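Local coordinates for protein K7 (PDB 3JRV) that is a Bcl-2-like virulence factor that binds the host RNA helicase DDX3 and blocks IRF3 activation, and also prevents NF-kappa-B activation by engaging TRAF6 and IRAK2, at residues 24-29 against 142-147; 45-50 against 56-61; 63-66 against 72-75; 90-95 against 129-134. All coordinates share one frame; numbering follows the deposited sequence. Where two conformers were deposited one is given.

Contact 1: 24-29 against 142-147; sequences DSIIDL and LFLEKK
Ile-26, Leu-29 and Leu-144 meet in a small, buried, purely aliphatic contact that joins the start of helix 26-42 to the C-terminal half of helix 134-148 in the helical Bcl-2-like fold. One methyl does the work on the C-terminal side: CD1 of Leu-144 lies 4.2 Å from Leu-29 CD2 and 4.4 Å from Ile-26 CD1. Ile-26 and Leu-29 are three residues apart on one helical face, and both present their outer methyls to that same branch. Leu-29 has CG anti to its backbone N (chi1 167°), which carries its branches across toward Leu-144 while Ile-26 reaches in from the start of the helix. The backbones stay well apart, with 10.3 Å between Ile-26 CA and Leu-144 CA. The surface buried is modest, 69 Å², and the segments meet through branch ends alone. Asp-28 is turned elsewhere and makes a salt bridge with a basic side chain of the bound DDX3 peptide. Helix 52-58 closes the group through Leu-53, which packs on both Leu-29 and Leu-144, and nearer the N terminus of helix 134-148 Ile-26 also rests on Ile-137, Leu-140 and Ile-141.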
loop_
_atom_site.group_PDB
_atom_site.type_symbol
_atom_site.label_atom_id
_atom_site.label_comp_id
_atom_site.label_asym_id
_atom_site.label_seq_id
_atom_site.Cartn_x
_atom_site.Cartn_y
_atom_site.Cartn_z
ATOM N N ASP A 24 4.557 -16.107 1.528
ATOM C CA ASP A 24 5.141 -15.877 0.218
ATOM C C ASP A 24 4.210 -15.056 -0.677
ATOM O O ASP A 24 4.577 -14.730 -1.808
ATOM C CB ASP A 24 5.528 -17.193 -0.475
ATOM C CG ASP A 24 6.803 -17.827 0.127
ATOM O OD1 ASP A 24 7.591 -17.166 0.874
ATOM O OD2 ASP A 24 6.972 -19.048 -0.116
ATOM N N SER A 25 3.024 -14.727 -0.171
ATOM C CA SER A 25 2.077 -13.883 -0.910
ATOM C C SER A 25 2.046 -12.442 -0.417
ATOM O O SER A 25 1.362 -11.615 -0.992
ATOM C CB SER A 25 0.665 -14.478 -0.851
ATOM O OG SER A 25 0.637 -15.665 -1.620
ATOM N N ILE A 26 2.785 -12.154 0.651
ATOM C CA ILE A 26 2.662 -10.872 1.318
ATOM C C ILE A 26 3.148 -9.711 0.444
ATOM O O ILE A 26 2.462 -8.682 0.357
ATOM C CB ILE A 26 3.374 -10.877 2.705
ATOM C CG1 ILE A 26 2.548 -11.671 3.711
ATOM C CG2 ILE A 26 3.598 -9.447 3.227
ATOM C CD1 ILE A 26 1.272 -10.969 4.237
ATOM N N ILE A 27 4.296 -9.877 -0.199
ATOM C CA ILE A 27 4.803 -8.811 -1.097
ATOM C C ILE A 27 3.822 -8.559 -2.246
ATOM O O ILE A 27 3.526 -7.396 -2.584
ATOM C CB ILE A 27 6.228 -9.114 -1.601
ATOM C CG1 ILE A 27 7.180 -9.002 -0.411
ATOM C CG2 ILE A 27 6.662 -8.118 -2.717
ATOM C CD1 ILE A 27 8.652 -9.315 -0.736
ATOM N N ASP A 28 3.331 -9.639 -2.849
ATOM C CA ASP A 28 2.373 -9.485 -3.952
ATOM C C ASP A 28 1.134 -8.744 -3.469
ATOM O O ASP A 28 0.582 -7.887 -4.196
ATOM C CB ASP A 28 1.949 -10.848 -4.515
ATOM C CG ASP A 28 3.062 -11.559 -5.255
ATOM O OD1 ASP A 28 3.966 -10.913 -5.845
ATOM O OD2 ASP A 28 3.085 -12.804 -5.174
ATOM N N LEU A 29 0.658 -9.079 -2.268
ATOM C CA LEU A 29 -0.545 -8.462 -1.737
ATOM C C LEU A 29 -0.311 -6.941 -1.548
ATOM O O LEU A 29 -1.146 -6.108 -1.911
ATOM C CB LEU A 29 -0.833 -9.081 -0.346
ATOM C CG LEU A 29 -1.875 -8.318 0.470
ATOM C CD1 LEU A 29 -3.260 -8.234 -0.179
ATOM C CD2 LEU A 29 -1.989 -8.880 1.952
ATOM N N LEU A 142 1.486 -12.031 10.686
ATOM C CA LEU A 142 0.992 -12.439 12.009
ATOM C C LEU A 142 -0.134 -11.500 12.455
ATOM O O LEU A 142 -1.114 -11.919 13.049
ATOM C CB LEU A 142 2.139 -12.432 13.046
ATOM C CG LEU A 142 3.178 -13.503 12.714
ATOM C CD1 LEU A 142 4.392 -13.413 13.609
ATOM C CD2 LEU A 142 2.578 -14.934 12.626
ATOM N N PHE A 143 0.043 -10.202 12.180
ATOM C CA PHE A 143 -0.975 -9.238 12.534
ATOM C C PHE A 143 -2.281 -9.527 11.775
ATOM O O PHE A 143 -3.367 -9.503 12.356
ATOM C CB PHE A 143 -0.482 -7.816 12.250
ATOM C CG PHE A 143 -1.535 -6.783 12.451
ATOM C CD1 PHE A 143 -1.766 -6.212 13.713
ATOM C CD2 PHE A 143 -2.287 -6.341 11.359
ATOM C CE1 PHE A 143 -2.756 -5.230 13.905
ATOM C CE2 PHE A 143 -3.297 -5.347 11.547
ATOM C CZ PHE A 143 -3.533 -4.811 12.818
ATOM N N LEU A 144 -2.157 -9.723 10.455
ATOM C CA LEU A 144 -3.348 -9.956 9.662
ATOM C C LEU A 144 -4.037 -11.263 10.070
ATOM O O LEU A 144 -5.262 -11.284 10.177
ATOM C CB LEU A 144 -3.005 -9.987 8.173
ATOM C CG LEU A 144 -2.502 -8.639 7.637
ATOM C CD1 LEU A 144 -1.990 -8.856 6.196
ATOM C CD2 LEU A 144 -3.648 -7.620 7.657
ATOM N N GLU A 145 -3.271 -12.333 10.329
ATOM C CA GLU A 145 -3.900 -13.595 10.769
ATOM C C GLU A 145 -4.654 -13.413 12.078
ATOM O O GLU A 145 -5.777 -13.877 12.257
ATOM C CB GLU A 145 -2.842 -14.710 10.859
ATOM C CG GLU A 145 -2.329 -15.118 9.446
ATOM C CD GLU A 145 -1.155 -16.074 9.440
ATOM O OE1 GLU A 145 -0.299 -16.030 10.356
ATOM O OE2 GLU A 145 -1.030 -16.799 8.428
ATOM N N LYS A 146 -4.054 -12.673 13.004
ATOM C CA LYS A 146 -4.731 -12.441 14.260
ATOM C C LYS A 146 -6.054 -11.652 14.093
ATOM O O LYS A 146 -7.072 -12.002 14.664
ATOM C CB LYS A 146 -3.757 -11.781 15.244
ATOM C CG LYS A 146 -4.460 -11.018 16.365
ATOM C CD LYS A 146 -3.512 -10.092 17.114
ATOM C CE LYS A 146 -2.947 -8.977 16.209
ATOM N NZ LYS A 146 -1.596 -8.520 16.711
ATOM N N LYS A 147 -6.074 -10.688 13.177
ATOM C CA LYS A 147 -7.287 -9.906 12.947
ATOM C C LYS A 147 -8.321 -10.720 12.180
ATOM O O LYS A 147 -9.515 -10.512 12.368
ATOM C CB LYS A 147 -6.961 -8.611 12.171
ATOM C CG LYS A 147 -6.116 -7.640 13.004
ATOM C CD LYS A 147 -6.976 -6.982 14.084
ATOM C CE LYS A 147 -6.253 -5.841 14.768
ATOM N NZ LYS A 147 -5.539 -6.372 15.962
#

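Contact 2: 45-50 against 56-61; sequences KDITSC and ELMKFD
Apolar packing connects the two segments, and Met-58, present as selenomethionine, supplies all of it from the side of helix 52-58. Its terminal methyl CE meets the longer branch of Ile-47, 3.9 Å from Ile-47 CG1 and 4.0 Å from Ile-47 CD1, the two side chains crossing obliquely. One bond back, the selenium SE of Met-58 lies 4.1 Å from Cys-50 SG. The chain of Met-58 runs extended as far as the selenium and then bends (chi3 81°), turning the methyl aside to Ile-47 while the selenium faces Cys-50. Trp-36, against Ile-47, and Tyr-33, against Met-58, bring helix 26-42 into the same partly buried patch. In the Bcl-2-like fold of K7 this contact lays the loop between helices 26-42 and 52-58 back along the second of these helices.

Hydrogen bonding shapes the loop itself. Residues Asp-46 to Ser-49 form a type I beta turn, and Asp-46 OD1 takes two bonds from Thr-48: 2.9 Å from the backbone N, which makes an Asx turn, and 2.7 Å from OG1. Both donors approach from one face of the carboxylate, a double grip that fixes the Asp-46 side chain over the turn. Ser-49 then centres an inverse gamma turn, closed by a weak bond from Cys-50 N to Thr-48 O.

Charge pairing occurs within the helical segment, where Lys-59 NZ reaches Glu-56 OE2 at 3.1 Å from above the carboxylate plane. Asp-61 forms a salt bridge to Arg-37 of helix 26-42.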
loop_
_atom_site.group_PDB
_atom_site.type_symbol
_atom_site.label_atom_id
_atom_site.label_comp_id
_atom_site.label_asym_id
_atom_site.label_seq_id
_atom_site.Cartn_x
_atom_site.Cartn_y
_atom_site.Cartn_z
ATOM N N LYS A 45 -14.013 2.590 -9.649
ATOM C CA LYS A 45 -14.496 1.291 -9.250
ATOM C C LYS A 45 -15.016 1.471 -7.822
ATOM O O LYS A 45 -14.789 2.520 -7.183
ATOM C CB LYS A 45 -13.343 0.290 -9.374
ATOM C CG LYS A 45 -12.901 0.061 -10.805
ATOM C CD LYS A 45 -14.073 -0.484 -11.590
ATOM C CE LYS A 45 -13.622 -1.077 -12.908
ATOM N NZ LYS A 45 -14.798 -1.483 -13.723
ATOM N N ASP A 46 -15.832 0.549 -7.348
ATOM C CA ASP A 46 -16.475 0.736 -6.050
ATOM C C ASP A 46 -15.447 0.384 -4.960
ATOM O O ASP A 46 -15.030 -0.786 -4.818
ATOM C CB ASP A 46 -17.707 -0.183 -6.006
ATOM C CG ASP A 46 -18.603 0.063 -4.798
ATOM O OD1 ASP A 46 -18.074 0.547 -3.763
ATOM O OD2 ASP A 46 -19.830 -0.257 -4.875
ATOM N N ILE A 47 -15.094 1.372 -4.150
ATOM C CA ILE A 47 -14.087 1.181 -3.095
ATOM C C ILE A 47 -14.603 0.249 -1.982
ATOM O O ILE A 47 -13.817 -0.238 -1.151
ATOM C CB ILE A 47 -13.699 2.527 -2.490
ATOM C CG1 ILE A 47 -12.380 2.405 -1.684
ATOM C CG2 ILE A 47 -14.899 3.175 -1.762
ATOM C CD1 ILE A 47 -11.547 3.662 -1.622
ATOM N N THR A 48 -15.913 0.038 -1.936
ATOM C CA THR A 48 -16.501 -0.862 -0.930
ATOM C C THR A 48 -16.525 -2.328 -1.380
ATOM O O THR A 48 -16.795 -3.225 -0.589
ATOM C CB THR A 48 -17.967 -0.483 -0.557
ATOM O OG1 THR A 48 -18.869 -0.831 -1.617
ATOM C CG2 THR A 48 -18.114 0.974 -0.191
ATOM N N SER A 49 -16.235 -2.585 -2.648
ATOM C CA SER A 49 -16.337 -3.937 -3.184
ATOM C C SER A 49 -14.988 -4.626 -3.011
ATOM O O SER A 49 -14.206 -4.811 -3.971
ATOM C CB SER A 49 -16.768 -3.904 -4.653
ATOM O OG SER A 49 -18.108 -3.436 -4.784
ATOM N N CYS A 50 -14.684 -4.935 -1.751
ATOM C CA CYS A 50 -13.439 -5.611 -1.428
ATOM C C CYS A 50 -13.656 -6.409 -0.150
ATOM O O CYS A 50 -14.677 -6.251 0.536
ATOM C CB CYS A 50 -12.274 -4.612 -1.267
ATOM S SG CYS A 50 -12.437 -3.496 0.091
ATOM N N GLU A 56 -8.695 -4.551 6.161
ATOM C CA GLU A 56 -7.678 -4.454 7.210
ATOM C C GLU A 56 -6.520 -3.565 6.792
ATOM O O GLU A 56 -6.039 -2.747 7.598
ATOM C CB GLU A 56 -7.108 -5.829 7.582
ATOM C CG GLU A 56 -7.818 -6.583 8.680
ATOM C CD GLU A 56 -8.293 -5.770 9.885
ATOM O OE1 GLU A 56 -7.544 -5.112 10.673
ATOM O OE2 GLU A 56 -9.476 -5.955 10.146
ATOM N N LEU A 57 -6.059 -3.714 5.544
ATOM C CA LEU A 57 -4.966 -2.856 5.037
ATOM C C LEU A 57 -5.411 -1.401 5.014
ATOM O O LEU A 57 -4.586 -0.511 5.323
ATOM C CB LEU A 57 -4.479 -3.296 3.637
ATOM C CG LEU A 57 -3.938 -4.751 3.642
ATOM C CD1 LEU A 57 -3.566 -5.103 2.175
ATOM C CD2 LEU A 57 -2.713 -4.814 4.513
HETATM N N MSE A 58 -6.685 -1.148 4.689
HETATM C CA MSE A 58 -7.150 0.245 4.614
HETATM C C MSE A 58 -7.092 0.934 5.977
HETATM O O MSE A 58 -6.967 2.170 6.049
HETATM C CB MSE A 58 -8.584 0.280 4.052
HETATM C CG MSE A 58 -8.508 -0.130 2.614
HETATM SE SE MSE A 58 -10.259 -0.441 1.820
HETATM C CE MSE A 58 -10.491 1.386 1.539
ATOM N N LYS A 59 -7.239 0.152 7.058
ATOM C CA LYS A 59 -7.082 0.725 8.408
ATOM C C LYS A 59 -5.688 1.309 8.685
ATOM O O LYS A 59 -5.528 2.115 9.619
ATOM C CB LYS A 59 -7.415 -0.311 9.489
ATOM C CG LYS A 59 -8.900 -0.660 9.452
ATOM C CD LYS A 59 -9.258 -1.754 10.445
ATOM C CE LYS A 59 -10.591 -2.399 10.135
ATOM N NZ LYS A 59 -10.860 -3.379 11.231
ATOM N N PHE A 60 -4.712 0.952 7.869
ATOM C CA PHE A 60 -3.350 1.494 8.046
ATOM C C PHE A 60 -3.335 2.987 7.647
ATOM O O PHE A 60 -2.404 3.703 8.029
ATOM C CB PHE A 60 -2.301 0.742 7.241
ATOM C CG PHE A 60 -2.079 -0.691 7.697
ATOM C CD1 PHE A 60 -2.644 -1.169 8.891
ATOM C CD2 PHE A 60 -1.324 -1.533 6.897
ATOM C CE1 PHE A 60 -2.414 -2.497 9.331
ATOM C CE2 PHE A 60 -1.109 -2.867 7.258
ATOM C CZ PHE A 60 -1.640 -3.342 8.510
ATOM N N ASP A 61 -4.375 3.459 6.961
ATOM C CA ASP A 61 -4.506 4.912 6.745
ATOM C C ASP A 61 -4.512 5.637 8.118
ATOM O O ASP A 61 -3.846 6.674 8.272
ATOM C CB ASP A 61 -5.790 5.266 5.976
ATOM C CG ASP A 61 -5.772 4.821 4.489
ATOM O OD1 ASP A 61 -4.850 4.110 4.024
ATOM O OD2 ASP A 61 -6.709 5.259 3.776
#

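Contact 3: 63-66 against 72-75; sequences VAIR and KINE
Ile-65 and Ile-73 bring the backbones of two successive helices, 60-68 and 70-80, to within 7.1 Å at their CA atoms. A single side chain spans that gap. Ile-73 stretches its longer branch outward, with chi2 near 170° and CG1 beside its own backbone N, and plants CD1 directly against the other helix. There the methyl sits above the peptide plane that links Ala-64 to Ile-65, touching main-chain atoms as closely as side-chain ones: it is 3.5 Å from Ile-65 CA and 3.6 Å from both Ile-65 N and Ala-64 O.

This is the close approach of two consecutive helices in the all-helical Bcl-2-like fold, where a very short connection turns the chain from helix 60-68 into helix 70-80. The small side chain of Ala-64 lets the isoleucine come down onto the backbone, with Ala-64 CB 4.2 Å from Ile-73 CD1.

Roughly at right angles to Ala-64 CB, the methyl also meets Ile-65, whose CG1 lies 3.6 Å from Ile-73 CD1. The bond from CA to CB in Ile-65 points across the line to the other helix, and the branch passes the incoming methyl at a slant, forming one wall of its seat. Helix 95-114 packs against the buried side of the pair, where Ile-104 touches both Ala-64 and Ile-73.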
loop_
_atom_site.group_PDB
_atom_site.type_symbol
_atom_site.label_atom_id
_atom_site.label_comp_id
_atom_site.label_asym_id
_atom_site.label_seq_id
_atom_site.Cartn_x
_atom_site.Cartn_y
_atom_site.Cartn_z
ATOM N N VAL A 63 -3.405 4.436 10.931
ATOM C CA VAL A 63 -2.115 4.261 11.609
ATOM C C VAL A 63 -1.142 5.326 11.148
ATOM O O VAL A 63 -0.415 5.910 11.957
ATOM C CB VAL A 63 -1.471 2.869 11.352
ATOM C CG1 VAL A 63 -0.027 2.829 11.925
ATOM C CG2 VAL A 63 -2.369 1.736 11.887
ATOM N N ALA A 64 -1.157 5.623 9.848
ATOM C CA ALA A 64 -0.275 6.665 9.312
ATOM C C ALA A 64 -0.630 8.020 9.898
ATOM O O ALA A 64 0.264 8.796 10.286
ATOM C CB ALA A 64 -0.351 6.704 7.782
ATOM N N ILE A 65 -1.929 8.305 9.995
ATOM C CA ILE A 65 -2.358 9.565 10.621
ATOM C C ILE A 65 -1.934 9.676 12.089
ATOM O O ILE A 65 -1.396 10.722 12.533
ATOM C CB ILE A 65 -3.884 9.740 10.518
ATOM C CG1 ILE A 65 -4.290 9.961 9.068
ATOM C CG2 ILE A 65 -4.372 10.892 11.455
ATOM C CD1 ILE A 65 -5.826 9.767 8.875
ATOM N N ARG A 66 -2.142 8.604 12.853
ATOM C CA ARG A 66 -1.666 8.586 14.245
ATOM C C ARG A 66 -0.167 8.840 14.321
ATOM O O ARG A 66 0.292 9.536 15.246
ATOM C CB ARG A 66 -1.958 7.244 14.915
ATOM C CG ARG A 66 -3.317 7.030 15.524
ATOM C CD ARG A 66 -3.408 5.616 16.155
ATOM N NE ARG A 66 -4.752 5.075 15.987
ATOM C CZ ARG A 66 -5.118 4.153 15.099
ATOM N NH1 ARG A 66 -4.219 3.475 14.388
ATOM N NH2 ARG A 66 -6.404 3.824 15.007
ATOM N N LYS A 72 1.864 16.434 8.370
ATOM C CA LYS A 72 3.079 15.799 7.891
ATOM C C LYS A 72 2.706 14.853 6.755
ATOM O O LYS A 72 3.438 14.714 5.761
ATOM C CB LYS A 72 3.792 15.071 9.045
ATOM C CG LYS A 72 5.078 14.330 8.632
ATOM C CD LYS A 72 6.190 15.298 8.236
ATOM C CE LYS A 72 7.484 14.557 7.937
ATOM N NZ LYS A 72 8.101 13.912 9.141
ATOM N N ILE A 73 1.568 14.170 6.900
ATOM C CA ILE A 73 1.100 13.364 5.774
ATOM C C ILE A 73 0.979 14.168 4.491
ATOM O O ILE A 73 1.471 13.751 3.446
ATOM C CB ILE A 73 -0.209 12.620 6.079
ATOM C CG1 ILE A 73 0.100 11.476 7.034
ATOM C CG2 ILE A 73 -0.849 12.121 4.772
ATOM C CD1 ILE A 73 -1.138 10.814 7.607
ATOM N N ASN A 74 0.275 15.302 4.571
ATOM C CA ASN A 74 0.066 16.168 3.414
ATOM C C ASN A 74 1.415 16.628 2.873
ATOM O O ASN A 74 1.659 16.556 1.664
ATOM C CB ASN A 74 -0.867 17.307 3.804
ATOM C CG ASN A 74 -2.307 16.841 3.900
ATOM O OD1 ASN A 74 -2.647 15.777 3.376
ATOM N ND2 ASN A 74 -3.148 17.594 4.623
ATOM N N GLU A 75 2.340 16.938 3.782
ATOM C CA GLU A 75 3.719 17.295 3.411
ATOM C C GLU A 75 4.429 16.164 2.663
ATOM O O GLU A 75 4.997 16.386 1.596
ATOM C CB GLU A 75 4.516 17.697 4.660
ATOM C CG GLU A 75 5.842 18.384 4.405
ATOM C CD GLU A 75 6.655 18.519 5.679
ATOM O OE1 GLU A 75 6.055 18.858 6.727
ATOM O OE2 GLU A 75 7.878 18.220 5.653
#

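Contact 4: 90-95 against 129-134; sequences TKVHDQ and TDLMTD
Over one face of the Asp-130 carboxylate lies the CG2 methyl of Thr-90, 3.7 Å from Asp-130 CG and also 3.7 Å from Asp-130 OD2. The two side chains run alongside each other and point the same way, so that the methyl covers the carboxylate and stays 3.9 Å from Asp-130 CB. In Thr-90, CG2 stands anti to the carbonyl carbon while OG1 is turned elsewhere and hydrogen-bonds to Asn-88. The other flat group, the imidazole of His-93, folds back toward its own segment, where NE2 gives a weak bond of 2.8 Å to Thr-90 O, bent to 121°.

Deeper in, Val-92 meets Leu-131. The CD1 methyl of Leu-131 nestles against the valine fork, 3.8 Å from both Val-92 CB and Val-92 CG1. Leu-98 and Thr-101 of helix 95-114 line the same buried spot. Thr-129, at the start of its segment, hydrogen-bonds through OG1 to an acidic side chain of the bound DDX3 peptide.

Both segments lead into helices: Asp-94 is the N-cap of helix 95-114, its OD2 accepting from Ser-97 N, and Thr-133 caps helix 134-148 through Asn-136 N. The side-chain ND2 of Asn-136 in turn bonds to Val-92 O and Leu-131 O. Methyl groups thus supply the direct touches, while a shared amide ties the 90-95 loop to the end of helix 128-131, satisfying a carbonyl from each.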
loop_
_atom_site.group_PDB
_atom_site.type_symbol
_atom_site.label_atom_id
_atom_site.label_comp_id
_atom_site.label_asym_id
_atom_site.label_seq_id
_atom_site.Cartn_x
_atom_site.Cartn_y
_atom_site.Cartn_z
ATOM N N THR A 90 14.446 1.435 3.855
ATOM C CA THR A 90 15.445 0.574 4.507
ATOM C C THR A 90 15.564 0.869 5.995
ATOM O O THR A 90 16.229 0.122 6.707
ATOM C CB THR A 90 16.884 0.702 3.932
ATOM O OG1 THR A 90 17.383 2.028 4.192
ATOM C CG2 THR A 90 16.930 0.389 2.431
ATOM N N LYS A 91 14.893 1.911 6.474
ATOM C CA LYS A 91 14.969 2.295 7.886
ATOM C C LYS A 91 13.705 1.952 8.675
ATOM O O LYS A 91 13.528 2.375 9.834
ATOM C CB LYS A 91 15.336 3.785 8.024
ATOM C CG LYS A 91 16.544 4.157 7.176
ATOM C CD LYS A 91 17.853 3.645 7.780
ATOM C CE LYS A 91 19.116 4.049 6.988
ATOM N NZ LYS A 91 19.251 5.511 6.732
ATOM N N VAL A 92 12.832 1.156 8.057
ATOM C CA VAL A 92 11.537 0.833 8.666
ATOM C C VAL A 92 11.632 -0.551 9.304
ATOM O O VAL A 92 11.769 -1.569 8.613
ATOM C CB VAL A 92 10.392 0.837 7.594
ATOM C CG1 VAL A 92 9.096 0.355 8.230
ATOM C CG2 VAL A 92 10.179 2.262 7.068
ATOM N N HIS A 93 11.633 -0.566 10.633
ATOM C CA HIS A 93 11.965 -1.784 11.369
ATOM C C HIS A 93 11.073 -2.122 12.560
ATOM O O HIS A 93 11.503 -2.850 13.465
ATOM C CB HIS A 93 13.427 -1.720 11.814
ATOM C CG HIS A 93 14.389 -1.672 10.670
ATOM N ND1 HIS A 93 14.450 -2.659 9.702
ATOM C CD2 HIS A 93 15.335 -0.761 10.344
ATOM C CE1 HIS A 93 15.343 -2.315 8.790
ATOM N NE2 HIS A 93 15.898 -1.173 9.159
ATOM N N ASP A 94 9.851 -1.603 12.608
ATOM C CA ASP A 94 8.955 -1.966 13.693
ATOM C C ASP A 94 7.527 -1.917 13.182
ATOM O O ASP A 94 7.264 -1.319 12.103
ATOM C CB ASP A 94 9.119 -1.005 14.879
ATOM C CG ASP A 94 8.689 0.440 14.532
ATOM O OD1 ASP A 94 9.522 1.244 14.028
ATOM O OD2 ASP A 94 7.517 0.777 14.752
ATOM N N GLN A 95 6.618 -2.546 13.918
ATOM C CA GLN A 95 5.257 -2.719 13.417
ATOM C C GLN A 95 4.581 -1.366 13.114
ATOM O O GLN A 95 3.936 -1.204 12.075
ATOM C CB GLN A 95 4.407 -3.533 14.419
ATOM C CG GLN A 95 2.990 -3.745 13.990
ATOM C CD GLN A 95 2.293 -4.736 14.860
ATOM O OE1 GLN A 95 2.811 -5.844 15.087
ATOM N NE2 GLN A 95 1.128 -4.364 15.359
ATOM N N THR A 129 11.041 -4.439 -1.888
ATOM C CA THR A 129 11.882 -5.453 -1.213
ATOM C C THR A 129 12.740 -4.816 -0.103
ATOM O O THR A 129 13.176 -5.495 0.846
ATOM C CB THR A 129 12.760 -6.257 -2.178
ATOM O OG1 THR A 129 13.572 -5.378 -2.966
ATOM C CG2 THR A 129 11.927 -7.099 -3.077
ATOM N N ASP A 130 12.949 -3.507 -0.173
ATOM C CA ASP A 130 13.633 -2.803 0.930
ATOM C C ASP A 130 12.706 -2.703 2.155
ATOM O O ASP A 130 13.149 -2.810 3.305
ATOM C CB ASP A 130 14.091 -1.389 0.519
ATOM C CG ASP A 130 15.337 -1.375 -0.364
ATOM O OD1 ASP A 130 16.050 -2.402 -0.453
ATOM O OD2 ASP A 130 15.594 -0.302 -0.980
ATOM N N LEU A 131 11.413 -2.515 1.910
ATOM C CA LEU A 131 10.425 -2.359 2.964
ATOM C C LEU A 131 10.094 -3.716 3.560
ATOM O O LEU A 131 10.054 -3.877 4.811
ATOM C CB LEU A 131 9.144 -1.734 2.391
ATOM C CG LEU A 131 8.038 -1.441 3.414
ATOM C CD1 LEU A 131 8.501 -0.486 4.533
ATOM C CD2 LEU A 131 6.799 -0.875 2.744
HETATM N N MSE A 132 9.858 -4.691 2.685
HETATM C CA MSE A 132 9.306 -5.974 3.127
HETATM C C MSE A 132 10.458 -6.950 3.350
HETATM O O MSE A 132 10.580 -7.970 2.670
HETATM C CB MSE A 132 8.300 -6.523 2.094
HETATM C CG MSE A 132 7.025 -5.638 1.935
HETATM SE SE MSE A 132 6.106 -4.888 3.544
HETATM C CE MSE A 132 5.717 -6.553 4.444
ATOM N N THR A 133 11.283 -6.653 4.352
ATOM C CA THR A 133 12.280 -7.618 4.854
ATOM C C THR A 133 11.541 -8.836 5.395
ATOM O O THR A 133 10.343 -8.759 5.713
ATOM C CB THR A 133 13.055 -7.019 6.053
ATOM O OG1 THR A 133 12.131 -6.625 7.082
ATOM C CG2 THR A 133 13.823 -5.782 5.633
ATOM N N ASP A 134 12.275 -9.916 5.668
ATOM C CA ASP A 134 11.609 -11.095 6.257
ATOM C C ASP A 134 10.932 -10.765 7.594
ATOM O O ASP A 134 9.819 -11.215 7.866
ATOM C CB ASP A 134 12.612 -12.251 6.406
ATOM C CG ASP A 134 12.867 -12.987 5.099
ATOM O OD1 ASP A 134 11.963 -12.995 4.240
ATOM O OD2 ASP A 134 13.980 -13.553 4.925
#

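How the contacts relate
Contacts 2, 3 and 4 follow one another along the chain, all nested inside the loop that contact 1 closes between the first and last long helices. The centre of contact 1 lies 15 Å from that of contact 2 and 14 Å from that of contact 4, and it touches both, through Leu-29 on Leu-57 and through Ile-26 and Ile-27 on Met-132, but not contact 3. Contacts 2 and 3 share helix 60-68, whereas contacts 2 and 4 lie on opposite sides of the chain's centre, 23 Å apart. Helix 95-114 passes beside contacts 2, 3 and 4. Segments 24-29 and 129-134 reach the DDX3 peptide, consistent with a binding surface near where contacts 1 and 4 adjoin.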